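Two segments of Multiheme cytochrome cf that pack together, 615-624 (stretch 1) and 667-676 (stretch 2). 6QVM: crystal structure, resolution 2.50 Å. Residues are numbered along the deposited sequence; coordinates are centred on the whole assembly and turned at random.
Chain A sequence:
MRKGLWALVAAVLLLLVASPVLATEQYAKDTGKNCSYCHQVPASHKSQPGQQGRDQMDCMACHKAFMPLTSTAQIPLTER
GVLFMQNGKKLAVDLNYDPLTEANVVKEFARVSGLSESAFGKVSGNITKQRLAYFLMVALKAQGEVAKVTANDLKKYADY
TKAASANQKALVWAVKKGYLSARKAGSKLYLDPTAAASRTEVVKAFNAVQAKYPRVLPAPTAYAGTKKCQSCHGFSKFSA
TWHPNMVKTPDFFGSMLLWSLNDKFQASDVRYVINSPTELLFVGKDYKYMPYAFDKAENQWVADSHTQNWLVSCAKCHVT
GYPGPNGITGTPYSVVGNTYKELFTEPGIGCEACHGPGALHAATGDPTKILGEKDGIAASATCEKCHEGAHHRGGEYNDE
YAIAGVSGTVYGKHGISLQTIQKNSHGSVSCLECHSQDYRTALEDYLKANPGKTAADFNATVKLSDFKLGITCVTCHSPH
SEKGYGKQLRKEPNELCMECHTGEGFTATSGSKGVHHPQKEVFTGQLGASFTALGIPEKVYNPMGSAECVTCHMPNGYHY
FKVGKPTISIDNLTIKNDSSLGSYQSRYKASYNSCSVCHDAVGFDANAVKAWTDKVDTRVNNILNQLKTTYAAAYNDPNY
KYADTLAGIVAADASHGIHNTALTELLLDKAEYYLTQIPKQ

Stretch 1, residues 615-624: KVDTRVNNIL
Stretch 2, residues 667-676: LLDKAEYYLT

Packing of residues 615-624 against residues 667-676 in Multiheme cytochrome cf. Stretch 1 is helical throughout and belongs to a longer helix; stretch 2 is helical over 667-672, in a helix that begins earlier in the chain. The two helices run in roughly the same direction, their axes crossing at 28° with a closest approach of 10.7 Å. The register is set by Val-620 CA lying 7.2 Å from Leu-668 CA and Ile-623 CA 6.9 Å from Glu-672 CA. Helical backbone bonds hold each frame, among them Val-620 N to Val-616 O (3.1 Å), Leu-624 N to Val-620 O (3.0 Å) and Glu-672 N to Leu-668 O (2.7 Å). Together the stretches bury 424 Å².

Leu-668 is the knob of the interface. Its CA-to-CB bond points toward stretch 1, and its m,t rotamer (chi1 -67°, chi2 -174°) carries the methyls into a hole formed by Val-616, Arg-619, Val-620 and Ile-623. Leu-668 CD2 meets Val-620 CG1 at 3.5 Å and Ile-623 CD1 at 4.2 Å, while Leu-668 CD1 lies 4.4 Å from Val-616 CG1. Both valines point sideways and help line the hole, Val-616 with chi1 175° (t), Val-620 with chi1 -90° (m).

Ile-623 points toward stretch 2. With chi1 -69° (m) and chi2 180° (t) its chain is extended, so that Ile-623 CD1 reaches Ala-671 CB at 3.8 Å and Glu-672 CG at 3.6 Å. The small Ala-671 side chain points toward stretch 1, and the aliphatic part of Glu-672 adds to the apolar surface. Farther along, Leu-675, whose CA-to-CB bond points toward stretch 1, is p,p (chi1 50°, chi2 68°) and has its CD2 4.4 Å from Ile-623 CG1.

Beside this apolar patch, Arg-619 supplies the charge pairing. Its CA-to-CB bond points toward stretch 2; chi1 -73° (m) and chi2 -178° (t) extend the chain, then chi3 60° (p) turns it before chi4 -175°. Leu-668 CB lies over one face of the guanidinium, 3.2 Å from Arg-619 NH2, and the N-H groups meet two carboxylates. Asp-669 points away at CA-to-CB, but chi1 -71° (m) and chi2 -5° bring its end nearer: Asp-669 OD1 accepts from Arg-619 NH2 near the guanidinium plane at 2.4 Å, a very short salt-bridge contact. Glu-672 starts sideways, and chi1 -67° (m), chi2 174° (t) and chi3 -18° bring its carboxylate nearer. Arg-619 NE donates to Glu-672 OE2 at 3.1 Å (156°), and Arg-619 NH2 donates weakly to Glu-672 OE1 at 3.1 Å (129°), so this salt bridge is two-pronged.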

# COMPACT_ATOMS: atom_id res chain seq x y z
N LYS A 615 13.62 14.24 41.86
CA LYS A 615 13.43 15.61 42.33
C LYS A 615 12.16 16.24 41.77
O LYS A 615 11.58 17.12 42.41
CB LYS A 615 14.68 16.40 41.96
CG LYS A 615 14.59 17.90 42.06
CD LYS A 615 15.88 18.51 41.54
CE LYS A 615 15.80 20.02 41.47
NZ LYS A 615 14.83 20.47 40.45
N VAL A 616 11.70 15.80 40.60
CA VAL A 616 10.45 16.31 40.06
C VAL A 616 9.26 15.53 40.62
O VAL A 616 8.25 16.13 41.00
CB VAL A 616 10.48 16.30 38.52
CG1 VAL A 616 9.12 16.72 37.95
CG2 VAL A 616 11.56 17.24 38.03
N ASP A 617 9.37 14.20 40.70
CA ASP A 617 8.30 13.39 41.31
C ASP A 617 8.02 13.84 42.73
O ASP A 617 6.86 14.02 43.12
CB ASP A 617 8.68 11.91 41.29
CG ASP A 617 8.73 11.34 39.88
OD1 ASP A 617 7.97 11.82 39.01
OD2 ASP A 617 9.54 10.41 39.65
N THR A 618 9.07 14.01 43.53
CA THR A 618 8.96 14.52 44.89
C THR A 618 8.11 15.79 44.93
O THR A 618 7.13 15.88 45.67
CB THR A 618 10.35 14.80 45.44
OG1 THR A 618 11.07 13.57 45.56
CG2 THR A 618 10.27 15.50 46.78
N ARG A 619 8.47 16.76 44.09
CA ARG A 619 7.88 18.09 44.21
C ARG A 619 6.42 18.11 43.79
O ARG A 619 5.64 18.90 44.33
CB ARG A 619 8.70 19.11 43.42
CG ARG A 619 10.04 19.45 44.07
CD ARG A 619 10.78 20.50 43.26
NE ARG A 619 10.01 21.75 43.15
CZ ARG A 619 10.37 22.80 42.43
NH1 ARG A 619 11.49 22.77 41.71
NH2 ARG A 619 9.61 23.90 42.42
N VAL A 620 6.02 17.27 42.82
CA VAL A 620 4.61 17.26 42.46
C VAL A 620 3.79 16.52 43.51
O VAL A 620 2.68 16.96 43.86
CB VAL A 620 4.37 16.67 41.05
CG1 VAL A 620 4.42 17.76 40.00
CG2 VAL A 620 5.34 15.54 40.73
N ASN A 621 4.30 15.41 44.04
CA ASN A 621 3.55 14.65 45.04
C ASN A 621 3.26 15.49 46.28
O ASN A 621 2.14 15.48 46.80
CB ASN A 621 4.32 13.39 45.43
CG ASN A 621 4.22 12.30 44.38
OD1 ASN A 621 3.23 12.21 43.65
ND2 ASN A 621 5.23 11.45 44.31
N ASN A 622 4.25 16.26 46.74
CA ASN A 622 4.08 17.11 47.91
C ASN A 622 3.20 18.32 47.64
O ASN A 622 2.91 19.08 48.57
CB ASN A 622 5.46 17.54 48.42
CG ASN A 622 6.40 16.37 48.63
OD1 ASN A 622 6.11 15.25 48.20
ND2 ASN A 622 7.53 16.62 49.27
N ILE A 623 2.77 18.53 46.40
CA ILE A 623 1.79 19.57 46.08
C ILE A 623 0.41 18.93 46.03
O ILE A 623 -0.59 19.55 46.39
CB ILE A 623 2.13 20.28 44.76
CG1 ILE A 623 3.40 21.13 44.90
CG2 ILE A 623 0.98 21.17 44.31
CD1 ILE A 623 3.78 21.86 43.64
N LEU A 624 0.36 17.67 45.61
CA LEU A 624 -0.92 16.97 45.52
C LEU A 624 -1.29 16.28 46.83
O LEU A 624 -2.48 16.19 47.15
CB LEU A 624 -0.88 15.95 44.38
CG LEU A 624 -0.74 16.58 42.99
CD1 LEU A 624 -0.72 15.53 41.89
CD2 LEU A 624 -1.86 17.59 42.76
N LEU A 667 6.53 25.85 36.51
CA LEU A 667 5.20 25.39 36.91
C LEU A 667 5.17 24.97 38.37
O LEU A 667 4.20 25.24 39.08
CB LEU A 667 4.74 24.24 36.01
CG LEU A 667 4.13 24.59 34.66
CD1 LEU A 667 3.40 23.39 34.06
CD2 LEU A 667 3.19 25.79 34.77
N LEU A 668 6.23 24.31 38.84
CA LEU A 668 6.26 23.85 40.23
C LEU A 668 6.45 25.01 41.20
O LEU A 668 5.87 25.02 42.29
CB LEU A 668 7.36 22.81 40.40
CG LEU A 668 7.12 21.49 39.67
CD1 LEU A 668 8.20 20.48 40.02
CD2 LEU A 668 5.74 20.96 39.98
N ASP A 669 7.24 26.01 40.81
CA ASP A 669 7.44 27.18 41.66
C ASP A 669 6.16 28.01 41.76
O ASP A 669 5.75 28.40 42.86
CB ASP A 669 8.60 28.03 41.13
CG ASP A 669 9.94 27.35 41.35
OD1 ASP A 669 9.98 26.28 42.00
OD2 ASP A 669 10.96 27.89 40.87
N LYS A 670 5.52 28.29 40.62
CA LYS A 670 4.24 28.98 40.63
C LYS A 670 3.13 28.13 41.23
O LYS A 670 2.01 28.62 41.34
CB LYS A 670 3.88 29.41 39.20
N ALA A 671 3.41 26.88 41.59
CA ALA A 671 2.44 26.05 42.29
C ALA A 671 2.79 25.84 43.75
O ALA A 671 1.89 25.62 44.57
CB ALA A 671 2.28 24.68 41.62
N GLU A 672 4.07 25.88 44.10
CA GLU A 672 4.47 25.90 45.50
C GLU A 672 4.28 27.27 46.13
O GLU A 672 4.19 27.37 47.36
CB GLU A 672 5.93 25.45 45.64
CG GLU A 672 6.15 23.99 45.28
CD GLU A 672 7.61 23.59 45.27
OE1 GLU A 672 8.48 24.48 45.21
OE2 GLU A 672 7.89 22.37 45.33
N TYR A 673 4.21 28.32 45.31
CA TYR A 673 3.86 29.65 45.81
C TYR A 673 2.35 29.77 46.03
O TYR A 673 1.90 30.29 47.05
CB TYR A 673 4.36 30.72 44.84
CG TYR A 673 3.59 32.03 44.89
CD1 TYR A 673 2.46 32.23 44.11
CD2 TYR A 673 4.01 33.08 45.70
CE1 TYR A 673 1.75 33.42 44.15
CE2 TYR A 673 3.31 34.27 45.75
CZ TYR A 673 2.19 34.44 44.97
OH TYR A 673 1.49 35.63 45.01
N TYR A 674 1.56 29.27 45.07
CA TYR A 674 0.11 29.41 45.10
C TYR A 674 -0.55 28.58 46.19
O TYR A 674 -1.77 28.67 46.34
CB TYR A 674 -0.48 29.04 43.74
CG TYR A 674 -0.73 30.22 42.81
CD1 TYR A 674 0.30 30.79 42.08
CD2 TYR A 674 -2.01 30.74 42.64
CE1 TYR A 674 0.09 31.85 41.23
CE2 TYR A 674 -2.24 31.81 41.79
CZ TYR A 674 -1.19 32.36 41.09
OH TYR A 674 -1.42 33.41 40.23
N LEU A 675 0.19 27.78 46.97
CA LEU A 675 -0.42 27.04 48.07
C LEU A 675 -0.29 27.74 49.42
O LEU A 675 -1.20 27.61 50.25
CB LEU A 675 0.16 25.61 48.17
CG LEU A 675 1.64 25.20 48.18
CD1 LEU A 675 2.37 25.64 49.43
CD2 LEU A 675 1.72 23.69 48.04
N THR A 676 0.80 28.47 49.68
CA THR A 676 0.84 29.33 50.86
C THR A 676 0.20 30.68 50.61
O THR A 676 0.23 31.54 51.50
CB THR A 676 2.28 29.52 51.34
OG1 THR A 676 3.05 30.12 50.30
CG2 THR A 676 2.91 28.20 51.76